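Local atomic coordinates of protease Do-like 1, chloroplastic (Arabidopsis thaliana, PDB entry 3QO6), a protein that acts as a chloroplast serine protease of the Deg/HtrA family, required at high temperature and possibly degrading damaged proteins. Residues B[36-41]-B[47-52]; B[79-84]-B[89-94]; B[84-89]-B[139-144]; B[98-103]-B[218-223]. All coordinates share one frame; numbering follows the deposited sequence.

Contact 1. Residues B[36-41]-B[47-52]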
loop_
_atom_site.group_PDB
_atom_site.type_symbol
_atom_site.label_atom_id
_atom_site.label_comp_id
_atom_site.label_asym_id
_atom_site.label_seq_id
_atom_site.Cartn_x
_atom_site.Cartn_y
_atom_site.Cartn_z
ATOM N N LEU B 36 -24.511 13.518 -14.266
ATOM C CA LEU B 36 -24.236 12.520 -15.323
ATOM C C LEU B 36 -23.016 12.843 -16.182
ATOM O O LEU B 36 -22.904 13.945 -16.718
ATOM C CB LEU B 36 -25.437 12.362 -16.259
ATOM C CG LEU B 36 -26.729 11.772 -15.705
ATOM C CD1 LEU B 36 -27.114 12.481 -14.411
ATOM C CD2 LEU B 36 -27.830 11.912 -16.775
ATOM N N ALA B 37 -22.099 11.888 -16.320
ATOM C CA ALA B 37 -20.909 12.112 -17.144
ATOM C C ALA B 37 -20.986 11.282 -18.424
ATOM O O ALA B 37 -21.709 10.278 -18.511
ATOM C CB ALA B 37 -19.633 11.782 -16.372
ATOM N N VAL B 38 -20.230 11.717 -19.419
ATOM C CA VAL B 38 -20.228 11.049 -20.702
ATOM C C VAL B 38 -19.314 9.836 -20.729
ATOM O O VAL B 38 -18.143 9.915 -20.365
ATOM C CB VAL B 38 -19.805 12.023 -21.823
ATOM C CG1 VAL B 38 -19.746 11.296 -23.141
ATOM C CG2 VAL B 38 -20.787 13.189 -21.908
ATOM N N ARG B 39 -19.866 8.709 -21.161
ATOM C CA ARG B 39 -19.103 7.474 -21.269
ATOM C C ARG B 39 -19.397 6.838 -22.633
ATOM O O ARG B 39 -20.458 7.053 -23.216
ATOM C CB ARG B 39 -19.474 6.528 -20.123
ATOM C CG ARG B 39 -19.068 7.039 -18.728
ATOM C CD ARG B 39 -17.544 7.022 -18.517
ATOM N NE ARG B 39 -17.142 7.470 -17.178
ATOM C CZ ARG B 39 -17.019 8.746 -16.802
ATOM N NH1 ARG B 39 -17.267 9.723 -17.662
ATOM N NH2 ARG B 39 -16.640 9.053 -15.563
ATOM N N GLN B 40 -18.451 6.063 -23.148
ATOM C CA GLN B 40 -18.622 5.429 -24.446
ATOM C C GLN B 40 -19.226 4.044 -24.433
ATOM O O GLN B 40 -19.103 3.302 -23.462
ATOM C CB GLN B 40 -17.289 5.337 -25.176
ATOM C CG GLN B 40 -17.001 6.481 -26.105
ATOM C CD GLN B 40 -16.374 6.000 -27.396
ATOM O OE1 GLN B 40 -15.473 5.155 -27.385
ATOM N NE2 GLN B 40 -16.845 6.535 -28.521
ATOM N N ASP B 41 -19.884 3.703 -25.535
ATOM C CA ASP B 41 -20.476 2.384 -25.705
ATOM C C ASP B 41 -19.304 1.562 -26.248
ATOM O O ASP B 41 -18.688 1.929 -27.256
ATOM C CB ASP B 41 -21.612 2.441 -26.734
ATOM C CG ASP B 41 -22.420 1.149 -26.803
ATOM O OD1 ASP B 41 -21.829 0.058 -26.964
ATOM O OD2 ASP B 41 -23.660 1.230 -26.707
ATOM N N VAL B 47 -22.374 7.649 -27.473
ATOM C CA VAL B 47 -22.289 7.977 -26.083
ATOM C C VAL B 47 -23.499 7.585 -25.256
ATOM O O VAL B 47 -24.577 7.311 -25.791
ATOM C CB VAL B 47 -21.990 9.492 -25.972
ATOM C CG1 VAL B 47 -22.501 10.060 -24.671
ATOM C CG2 VAL B 47 -20.487 9.711 -26.099
ATOM N N LEU B 48 -23.279 7.524 -23.942
ATOM C CA LEU B 48 -24.310 7.227 -22.957
ATOM C C LEU B 48 -24.058 8.158 -21.769
ATOM O O LEU B 48 -22.904 8.448 -21.429
ATOM C CB LEU B 48 -24.224 5.776 -22.484
ATOM C CG LEU B 48 -23.907 4.712 -23.531
ATOM C CD1 LEU B 48 -22.394 4.662 -23.721
ATOM C CD2 LEU B 48 -24.426 3.351 -23.082
ATOM N N GLU B 49 -25.131 8.655 -21.160
ATOM C CA GLU B 49 -24.988 9.519 -19.987
ATOM C C GLU B 49 -24.961 8.578 -18.774
ATOM O O GLU B 49 -25.785 7.660 -18.658
ATOM C CB GLU B 49 -26.162 10.500 -19.881
ATOM C CG GLU B 49 -26.135 11.665 -20.879
ATOM C CD GLU B 49 -25.335 12.871 -20.383
ATOM O OE1 GLU B 49 -24.081 12.838 -20.426
ATOM O OE2 GLU B 49 -25.975 13.855 -19.943
ATOM N N VAL B 50 -24.013 8.791 -17.871
ATOM C CA VAL B 50 -23.919 7.901 -16.727
ATOM C C VAL B 50 -23.365 8.561 -15.466
ATOM O O VAL B 50 -22.248 9.098 -15.469
ATOM C CB VAL B 50 -23.097 6.646 -17.132
ATOM C CG1 VAL B 50 -22.111 6.248 -16.044
ATOM C CG2 VAL B 50 -24.066 5.505 -17.441
ATOM N N PRO B 51 -24.157 8.527 -14.364
ATOM C CA PRO B 51 -23.853 9.092 -13.039
ATOM C C PRO B 51 -22.420 8.902 -12.531
ATOM O O PRO B 51 -21.929 7.780 -12.430
ATOM C CB PRO B 51 -24.877 8.409 -12.140
ATOM C CG PRO B 51 -26.060 8.317 -13.021
ATOM C CD PRO B 51 -25.481 7.871 -14.348
ATOM N N GLN B 52 -21.746 10.006 -12.230
ATOM C CA GLN B 52 -20.388 9.945 -11.690
ATOM C C GLN B 52 -20.410 10.572 -10.290
ATOM O O GLN B 52 -19.407 10.543 -9.575
ATOM C CB GLN B 52 -19.392 10.709 -12.577
ATOM C CG GLN B 52 -19.597 12.222 -12.590
ATOM C CD GLN B 52 -18.494 12.971 -13.316
ATOM O OE1 GLN B 52 -18.541 14.196 -13.431
ATOM N NE2 GLN B 52 -17.492 12.240 -13.809
#
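CG of E49 stands anti to its own carbonyl carbon (chi1 -75°) and the chain bends at the next bond (chi2 -87°), which lays the carboxylate beside L36 and V38 of the partner strand. CB of E49 takes the first contact, 3.8 Å from CD2 of L36, and the two side chains cross at about a right angle. Further out, OE1 of E49 lies 3.6 Å from CG2 of V38, while the other methyl of V38, CG1, touches V47. L36, V38 and E49 share one face of the beta hairpin formed by strands 30-40 and 47-61, the first two strands of the N-terminal barrel.

Two antiparallel hydrogen-bonded pairs fix the register. A37 N reaches V50 O at 2.9 Å, and V50 N returns to A37 O; R39 N binds L48 O at 3.1 Å, with L48 N returning to R39 O. On the side of A37 and V50, CG of R39 rests against CG1 of V50, and NH1 of R39 bonds to V38 O at 2.8 Å, with that oxygen in the guanidinium plane. With an alanine in place of E49, CB would still meet CD2 of L36, but S77 OG would probably lose its bond to OE1 and CG2 of V38 its neighbour. Because OE2 of E49 also lies near the carboxylate of D78, the two like charges may raise the affinity of one of them for a proton.

Contact 2. Residues B[79-84]-B[89-94]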
loop_
_atom_site.group_PDB
_atom_site.type_symbol
_atom_site.label_atom_id
_atom_site.label_comp_id
_atom_site.label_asym_id
_atom_site.label_seq_id
_atom_site.Cartn_x
_atom_site.Cartn_y
_atom_site.Cartn_z
ATOM N N LEU B 79 -27.094 17.506 -15.647
ATOM C CA LEU B 79 -27.475 17.274 -14.273
ATOM C C LEU B 79 -28.963 17.276 -14.191
ATOM O O LEU B 79 -29.630 18.027 -14.896
ATOM C CB LEU B 79 -26.850 18.313 -13.332
ATOM C CG LEU B 79 -26.708 19.763 -13.769
ATOM C CD1 LEU B 79 -27.998 20.509 -13.451
ATOM C CD2 LEU B 79 -25.520 20.410 -13.062
ATOM N N ARG B 80 -29.474 16.393 -13.339
ATOM C CA ARG B 80 -30.907 16.222 -13.143
ATOM C C ARG B 80 -31.245 16.244 -11.660
ATOM O O ARG B 80 -30.542 15.637 -10.848
ATOM C CB ARG B 80 -31.334 14.868 -13.717
ATOM C CG ARG B 80 -30.619 14.476 -15.014
ATOM C CD ARG B 80 -31.108 13.127 -15.589
ATOM N NE ARG B 80 -32.570 13.042 -15.752
ATOM C CZ ARG B 80 -33.345 14.025 -16.215
ATOM N NH1 ARG B 80 -32.805 15.191 -16.561
ATOM N NH2 ARG B 80 -34.660 13.842 -16.344
ATOM N N VAL B 81 -32.315 16.938 -11.304
ATOM C CA VAL B 81 -32.731 16.964 -9.912
ATOM C C VAL B 81 -33.970 16.080 -9.738
ATOM O O VAL B 81 -34.898 16.162 -10.530
ATOM C CB VAL B 81 -33.082 18.404 -9.409
ATOM C CG1 VAL B 81 -31.906 19.333 -9.576
ATOM C CG2 VAL B 81 -34.266 18.933 -10.144
ATOM N N THR B 82 -33.979 15.215 -8.725
ATOM C CA THR B 82 -35.147 14.381 -8.464
ATOM C C THR B 82 -35.847 14.990 -7.267
ATOM O O THR B 82 -35.215 15.302 -6.260
ATOM C CB THR B 82 -34.800 12.945 -8.080
ATOM O OG1 THR B 82 -34.026 12.329 -9.110
ATOM C CG2 THR B 82 -36.077 12.154 -7.893
ATOM N N LEU B 83 -37.152 15.160 -7.367
ATOM C CA LEU B 83 -37.887 15.748 -6.273
ATOM C C LEU B 83 -38.420 14.659 -5.353
ATOM O O LEU B 83 -38.305 13.466 -5.660
ATOM C CB LEU B 83 -39.026 16.618 -6.821
ATOM C CG LEU B 83 -38.678 18.098 -7.033
ATOM C CD1 LEU B 83 -37.312 18.236 -7.675
ATOM C CD2 LEU B 83 -39.738 18.749 -7.893
ATOM N N ALA B 84 -38.989 15.089 -4.227
ATOM C CA ALA B 84 -39.547 14.206 -3.219
ATOM C C ALA B 84 -40.252 13.010 -3.835
ATOM O O ALA B 84 -39.807 11.885 -3.656
ATOM C CB ALA B 84 -40.512 14.990 -2.331
ATOM N N PHE B 89 -36.220 15.849 -13.010
ATOM C CA PHE B 89 -36.195 16.944 -13.986
ATOM C C PHE B 89 -34.792 17.296 -14.454
ATOM O O PHE B 89 -33.789 16.976 -13.798
ATOM C CB PHE B 89 -36.815 18.216 -13.415
ATOM C CG PHE B 89 -38.206 18.041 -12.908
ATOM C CD1 PHE B 89 -39.193 18.961 -13.238
ATOM C CD2 PHE B 89 -38.533 16.994 -12.062
ATOM C CE1 PHE B 89 -40.487 18.839 -12.728
ATOM C CE2 PHE B 89 -39.811 16.862 -11.550
ATOM C CZ PHE B 89 -40.792 17.787 -11.882
ATOM N N ASP B 90 -34.734 17.968 -15.603
ATOM C CA ASP B 90 -33.461 18.403 -16.171
ATOM C C ASP B 90 -33.227 19.779 -15.567
ATOM O O ASP B 90 -34.184 20.561 -15.406
ATOM C CB ASP B 90 -33.550 18.475 -17.693
ATOM C CG ASP B 90 -32.306 17.933 -18.365
ATOM O OD1 ASP B 90 -31.227 18.572 -18.261
ATOM O OD2 ASP B 90 -32.406 16.851 -18.991
ATOM N N ALA B 91 -31.974 20.074 -15.223
ATOM C CA ALA B 91 -31.686 21.343 -14.570
ATOM C C ALA B 91 -30.687 22.228 -15.253
ATOM O O ALA B 91 -29.631 21.773 -15.703
ATOM C CB ALA B 91 -31.234 21.090 -13.135
ATOM N N LYS B 92 -31.016 23.514 -15.297
ATOM C CA LYS B 92 -30.136 24.494 -15.909
ATOM C C LYS B 92 -29.340 25.193 -14.806
ATOM O O LYS B 92 -29.881 25.536 -13.753
ATOM C CB LYS B 92 -30.964 25.519 -16.691
ATOM C CG LYS B 92 -30.152 26.632 -17.371
ATOM C CD LYS B 92 -30.794 28.019 -17.157
ATOM C CE LYS B 92 -29.846 29.149 -17.574
ATOM N NZ LYS B 92 -30.223 30.441 -16.917
ATOM N N VAL B 93 -28.055 25.394 -15.053
ATOM C CA VAL B 93 -27.204 26.058 -14.086
ATOM C C VAL B 93 -27.397 27.574 -14.083
ATOM O O VAL B 93 -26.822 28.279 -14.902
ATOM C CB VAL B 93 -25.732 25.754 -14.382
ATOM C CG1 VAL B 93 -24.841 26.458 -13.398
ATOM C CG2 VAL B 93 -25.503 24.271 -14.316
ATOM N N VAL B 94 -28.205 28.090 -13.168
ATOM C CA VAL B 94 -28.413 29.537 -13.093
ATOM C C VAL B 94 -27.112 30.316 -12.849
ATOM O O VAL B 94 -26.915 31.391 -13.410
ATOM C CB VAL B 94 -29.392 29.902 -11.954
ATOM C CG1 VAL B 94 -29.458 31.411 -11.778
ATOM C CG2 VAL B 94 -30.772 29.295 -12.222
#
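The beta hairpin of strands 78-82 and 88-97 brings R80 and D90 together as an antiparallel non-hydrogen-bonded pair, next to the hydrogen-bonded pair V81 and F89. NH1 of R80 forms a salt bridge with OD2 of D90 at 3.0 Å. A bend at chi3 (52°) turns the guanidinium back over the partner strand, where F89 O lies over one of its faces; the guanidinium and carboxylate planes are 55° apart. A leucine in place of R80 would probably leave D90 without its salt-bridge partner, while the carboxylate of D78 remains close by.

Three backbone bonds hold the ladder: F89 N to V81 O at 2.8 Å, nearly straight at 173°, V81 N to F89 O, and A91 N to L79 O at 3.1 Å. The hairpin ends the six-strand order of the N-terminal barrel, and strand 78-82 also bonds to strand 30-40, which closes the sheet. V81 and A91 both pack on I107 of strand 102-107. CD1 of L79 sits 3.3 Å from CB of A91, and CG1 of V81 reaches the same methyl at 4.0 Å. Near the turn, CD2 of L83 meets CE2 of the F89 ring at 4.1 Å, the two side chains crossing at about a right angle.

Contact 3. Residues B[84-89]-B[139-144]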
loop_
_atom_site.group_PDB
_atom_site.type_symbol
_atom_site.label_atom_id
_atom_site.label_comp_id
_atom_site.label_asym_id
_atom_site.label_seq_id
_atom_site.Cartn_x
_atom_site.Cartn_y
_atom_site.Cartn_z
ATOM N N ALA B 84 -38.989 15.089 -4.227
ATOM C CA ALA B 84 -39.547 14.206 -3.219
ATOM C C ALA B 84 -40.252 13.010 -3.835
ATOM O O ALA B 84 -39.807 11.885 -3.656
ATOM C CB ALA B 84 -40.512 14.990 -2.331
ATOM N N ASP B 85 -41.341 13.266 -4.567
ATOM C CA ASP B 85 -42.153 12.223 -5.222
ATOM C C ASP B 85 -41.456 11.367 -6.274
ATOM O O ASP B 85 -42.086 10.521 -6.881
ATOM C CB ASP B 85 -43.361 12.849 -5.890
ATOM C CG ASP B 85 -42.970 13.901 -6.914
ATOM O OD1 ASP B 85 -41.979 13.683 -7.641
ATOM O OD2 ASP B 85 -43.656 14.944 -6.996
ATOM N N GLN B 86 -40.172 11.605 -6.505
ATOM C CA GLN B 86 -39.379 10.854 -7.481
ATOM C C GLN B 86 -39.435 11.321 -8.940
ATOM O O GLN B 86 -38.752 10.758 -9.802
ATOM C CB GLN B 86 -39.711 9.372 -7.395
ATOM C CG GLN B 86 -39.399 8.792 -6.031
ATOM C CD GLN B 86 -38.005 9.165 -5.547
ATOM O OE1 GLN B 86 -37.006 8.929 -6.236
ATOM N NE2 GLN B 86 -37.932 9.750 -4.353
ATOM N N THR B 87 -40.235 12.347 -9.219
ATOM C CA THR B 87 -40.304 12.889 -10.565
ATOM C C THR B 87 -38.954 13.566 -10.817
ATOM O O THR B 87 -38.592 14.495 -10.111
ATOM C CB THR B 87 -41.438 13.927 -10.680
ATOM O OG1 THR B 87 -41.216 14.991 -9.749
ATOM C CG2 THR B 87 -42.793 13.272 -10.386
ATOM N N THR B 88 -38.196 13.093 -11.800
ATOM C CA THR B 88 -36.891 13.681 -12.097
ATOM C C THR B 88 -36.938 14.740 -13.204
ATOM O O THR B 88 -37.618 14.562 -14.209
ATOM C CB THR B 88 -35.847 12.584 -12.474
ATOM O OG1 THR B 88 -34.621 13.220 -12.863
ATOM C CG2 THR B 88 -36.356 11.679 -13.630
ATOM N N PHE B 89 -36.220 15.849 -13.010
ATOM C CA PHE B 89 -36.195 16.944 -13.986
ATOM C C PHE B 89 -34.792 17.296 -14.454
ATOM O O PHE B 89 -33.789 16.976 -13.798
ATOM C CB PHE B 89 -36.815 18.216 -13.415
ATOM C CG PHE B 89 -38.206 18.041 -12.908
ATOM C CD1 PHE B 89 -39.193 18.961 -13.238
ATOM C CD2 PHE B 89 -38.533 16.994 -12.062
ATOM C CE1 PHE B 89 -40.487 18.839 -12.728
ATOM C CE2 PHE B 89 -39.811 16.862 -11.550
ATOM C CZ PHE B 89 -40.792 17.787 -11.882
ATOM N N GLY B 139 -26.190 7.667 -1.263
ATOM C CA GLY B 139 -27.401 7.450 -2.032
ATOM C C GLY B 139 -28.667 7.150 -1.255
ATOM O O GLY B 139 -29.709 6.868 -1.861
ATOM N N LEU B 140 -28.600 7.199 0.074
ATOM C CA LEU B 140 -29.778 6.941 0.898
ATOM C C LEU B 140 -30.616 8.223 0.882
ATOM O O LEU B 140 -30.330 9.196 1.555
ATOM C CB LEU B 140 -29.332 6.544 2.306
ATOM C CG LEU B 140 -28.519 5.235 2.297
ATOM C CD1 LEU B 140 -27.690 5.104 3.566
ATOM C CD2 LEU B 140 -29.471 4.048 2.150
ATOM N N ASP B 141 -31.643 8.199 0.048
ATOM C CA ASP B 141 -32.559 9.315 -0.198
ATOM C C ASP B 141 -33.183 10.027 1.009
ATOM O O ASP B 141 -33.904 9.420 1.782
ATOM C CB ASP B 141 -33.676 8.815 -1.143
ATOM C CG ASP B 141 -34.562 9.942 -1.688
ATOM O OD1 ASP B 141 -34.109 10.718 -2.573
ATOM O OD2 ASP B 141 -35.729 10.049 -1.233
ATOM N N HIS B 142 -32.906 11.325 1.162
ATOM C CA HIS B 142 -33.523 12.110 2.242
ATOM C C HIS B 142 -33.257 11.580 3.649
ATOM O O HIS B 142 -34.166 11.452 4.475
ATOM C CB HIS B 142 -35.057 12.209 2.016
ATOM C CG HIS B 142 -35.458 13.106 0.875
ATOM N ND1 HIS B 142 -36.423 14.085 1.003
ATOM C CD2 HIS B 142 -35.006 13.192 -0.401
ATOM C CE1 HIS B 142 -36.545 14.736 -0.139
ATOM N NE2 HIS B 142 -35.696 14.214 -1.007
ATOM N N THR B 143 -31.999 11.273 3.915
ATOM C CA THR B 143 -31.606 10.776 5.210
ATOM C C THR B 143 -31.598 11.902 6.234
ATOM O O THR B 143 -31.113 13.011 5.969
ATOM C CB THR B 143 -30.208 10.200 5.155
ATOM O OG1 THR B 143 -30.250 8.963 4.445
ATOM C CG2 THR B 143 -29.650 9.996 6.562
ATOM N N LEU B 144 -32.134 11.612 7.408
ATOM C CA LEU B 144 -32.130 12.587 8.469
ATOM C C LEU B 144 -31.070 12.208 9.518
ATOM O O LEU B 144 -30.954 11.056 9.927
ATOM C CB LEU B 144 -33.511 12.616 9.140
ATOM C CG LEU B 144 -33.594 13.360 10.481
ATOM C CD1 LEU B 144 -33.662 14.836 10.230
ATOM C CD2 LEU B 144 -34.787 12.923 11.244
#
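The amide of Q86 approaches the carboxylate of D141 without bonding to it, bringing the turn between strands 78-82 and 88-97 of the first barrel up to the loop that leads into strand 143-157 of the second. Along the Q86 side chain the gap to OD2 of D141 shrinks atom by atom. CB of Q86 is still 7.4 Å from OD2 of D141, and CG of Q86 is 6.2 Å from it. The bend at chi2 (-49°) then swings the amide carbon CD of Q86 to 5.0 Å from OD2 of D141. At the tip the branches part: OE1 of Q86 stays 5.3 Å from OD2 of D141, whereas NE2 comes to 3.8 Å, too long for a hydrogen bond. The two side chains arrive from opposite directions, with amide and carboxylate planes 78° apart. NE2 turns instead to its own segment, giving A84 O a weak bond at 2.9 Å (125° at the hydrogen).

Beside this pair, CE1 of H142 approaches CA of A84 at 4.3 Å, while its ND1 is hydrogen-bonded to T27 OG1. H142 and T143 both face G135 in a G1 beta bulge, which shapes the start of the strand. There, OG1 of T143 binds Q170 NE2 and R154 NH1 of a third subunit, and reaches L140 O at 2.9 Å from above the carbonyl plane.

Contact 4. Residues B[98-103]-B[218-223]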
loop_
_atom_site.group_PDB
_atom_site.type_symbol
_atom_site.label_atom_id
_atom_site.label_comp_id
_atom_site.label_asym_id
_atom_site.label_seq_id
_atom_site.Cartn_x
_atom_site.Cartn_y
_atom_site.Cartn_z
ATOM N N GLN B 98 -17.759 30.129 -6.518
ATOM C CA GLN B 98 -16.774 29.127 -6.109
ATOM C C GLN B 98 -16.162 29.349 -4.745
ATOM O O GLN B 98 -15.779 28.403 -4.064
ATOM C CB GLN B 98 -15.625 29.053 -7.101
ATOM C CG GLN B 98 -15.951 28.397 -8.399
ATOM C CD GLN B 98 -14.684 28.010 -9.127
ATOM O OE1 GLN B 98 -13.704 28.756 -9.100
ATOM N NE2 GLN B 98 -14.691 26.844 -9.785
ATOM N N ASP B 99 -16.047 30.601 -4.347
ATOM C CA ASP B 99 -15.440 30.879 -3.077
ATOM C C ASP B 99 -16.232 30.383 -1.905
ATOM O O ASP B 99 -15.660 29.843 -0.974
ATOM C CB ASP B 99 -15.157 32.368 -2.943
ATOM C CG ASP B 99 -13.972 32.789 -3.767
ATOM O OD1 ASP B 99 -13.143 31.909 -4.120
ATOM O OD2 ASP B 99 -13.863 33.995 -4.050
ATOM N N LYS B 100 -17.542 30.557 -1.945
ATOM C CA LYS B 100 -18.380 30.108 -0.853
ATOM C C LYS B 100 -19.076 28.800 -1.206
ATOM O O LYS B 100 -20.050 28.415 -0.567
ATOM C CB LYS B 100 -19.410 31.187 -0.526
ATOM C CG LYS B 100 -18.812 32.575 -0.354
ATOM C CD LYS B 100 -17.914 32.603 0.864
ATOM C CE LYS B 100 -17.305 33.971 1.113
ATOM N NZ LYS B 100 -16.326 33.897 2.258
ATOM N N ASP B 101 -18.565 28.124 -2.232
ATOM C CA ASP B 101 -19.104 26.843 -2.709
ATOM C C ASP B 101 -20.630 26.726 -2.775
ATOM O O ASP B 101 -21.202 25.683 -2.456
ATOM C CB ASP B 101 -18.531 25.694 -1.875
ATOM C CG ASP B 101 -18.675 24.348 -2.549
ATOM O OD1 ASP B 101 -18.668 24.262 -3.795
ATOM O OD2 ASP B 101 -18.773 23.350 -1.826
ATOM N N VAL B 102 -21.269 27.802 -3.223
ATOM C CA VAL B 102 -22.723 27.882 -3.383
ATOM C C VAL B 102 -23.108 27.888 -4.870
ATOM O O VAL B 102 -22.469 28.560 -5.678
ATOM C CB VAL B 102 -23.241 29.170 -2.795
ATOM C CG1 VAL B 102 -24.703 29.350 -3.153
ATOM C CG2 VAL B 102 -23.046 29.144 -1.312
ATOM N N ALA B 103 -24.157 27.165 -5.235
ATOM C CA ALA B 103 -24.572 27.137 -6.626
ATOM C C ALA B 103 -26.080 27.168 -6.759
ATOM O O ALA B 103 -26.794 26.651 -5.898
ATOM C CB ALA B 103 -24.029 25.912 -7.299
ATOM N N GLY B 218 -28.082 33.326 1.470
ATOM C CA GLY B 218 -29.158 34.131 0.925
ATOM C C GLY B 218 -28.708 35.267 0.024
ATOM O O GLY B 218 -29.331 35.515 -1.010
ATOM N N GLY B 219 -27.636 35.962 0.405
ATOM C CA GLY B 219 -27.147 37.056 -0.410
ATOM C C GLY B 219 -26.707 36.554 -1.771
ATOM O O GLY B 219 -27.112 37.090 -2.808
ATOM N N ILE B 220 -25.870 35.517 -1.751
ATOM C CA ILE B 220 -25.329 34.881 -2.944
ATOM C C ILE B 220 -26.425 34.336 -3.861
ATOM O O ILE B 220 -26.338 34.473 -5.078
ATOM C CB ILE B 220 -24.394 33.742 -2.537
ATOM C CG1 ILE B 220 -23.171 34.335 -1.856
ATOM C CG2 ILE B 220 -24.043 32.853 -3.749
ATOM C CD1 ILE B 220 -22.155 33.296 -1.486
ATOM N N VAL B 221 -27.447 33.703 -3.301
ATOM C CA VAL B 221 -28.512 33.213 -4.152
ATOM C C VAL B 221 -29.228 34.403 -4.840
ATOM O O VAL B 221 -29.601 34.289 -6.012
ATOM C CB VAL B 221 -29.519 32.339 -3.353
ATOM C CG1 VAL B 221 -30.738 31.992 -4.208
ATOM C CG2 VAL B 221 -28.832 31.049 -2.923
ATOM N N ASP B 222 -29.409 35.533 -4.141
ATOM C CA ASP B 222 -30.057 36.689 -4.761
ATOM C C ASP B 222 -29.236 37.121 -5.960
ATOM O O ASP B 222 -29.724 37.123 -7.099
ATOM C CB ASP B 222 -30.162 37.884 -3.808
ATOM C CG ASP B 222 -31.084 37.621 -2.653
ATOM O OD1 ASP B 222 -32.210 37.143 -2.894
ATOM O OD2 ASP B 222 -30.689 37.897 -1.499
ATOM N N GLN B 223 -27.984 37.476 -5.701
ATOM C CA GLN B 223 -27.103 37.920 -6.760
ATOM C C GLN B 223 -27.003 36.939 -7.899
ATOM O O GLN B 223 -26.863 37.328 -9.054
ATOM C CB GLN B 223 -25.718 38.170 -6.218
ATOM C CG GLN B 223 -25.668 39.240 -5.187
ATOM C CD GLN B 223 -24.261 39.436 -4.723
ATOM O OE1 GLN B 223 -23.384 39.807 -5.518
ATOM N NE2 GLN B 223 -24.011 39.165 -3.439
#
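Apolar contacts carry this meeting, and I220 of the helix supplies most of it by touching V102 and K100 with two different branches. Its CG2 lies 3.6 Å from CG1 of V102, the side chains meeting at a slant. The other branch runs extended (chi2 -177°), and this places CD1 of I220 3.6 Å from CB of K100, with CG of the same lysine equally close. V221 adds a looser touch, CG2 to CG1 of V102 at 4.5 Å.

No hydrogen bond crosses between the segments; the polar ends find partners outside them. K100 bends at chi2 (-66°), which carries its amine away from I220 to a salt bridge with D305, on the PDZ side of the chain. D101 turns its side chain away from the helix, and OD2 is hydrogen-bonded to H71 ND1, consistent with the predicted charge relay of H71, D101 and S180. D101 and V102 both face D97 in a G1 beta bulge; the CB of V102 points toward the helix and that of D101 away from it.

Helix 214-227, which follows strand 209-213 of the second barrel, thus packs against the first barrel: I220 against V102 at the start of strand 102-107 and D97 of strand 88-97, V221 against V67 of strand 65-69.

Contacts 1, 2 and 3 lie on the same side of the chain's centre, and all four reach the N-terminal barrel. Contact 1 closes before contact 2 opens; their centres are about 17 Å apart, and they touch because strands 30-40 and 78-82 are neighbours. Contacts 2 and 3 share A84 and F89, with centres about 12 Å apart, and their segments alternate along the chain, so one hairpin serves both its own ladder and the approach to the second barrel. Contact 4, its centre about 29 Å from that of contact 1, lies close to the chain's centre and holds D101. The set therefore runs from an outlying hairpin, through the barrel wall, to the predicted catalytic region.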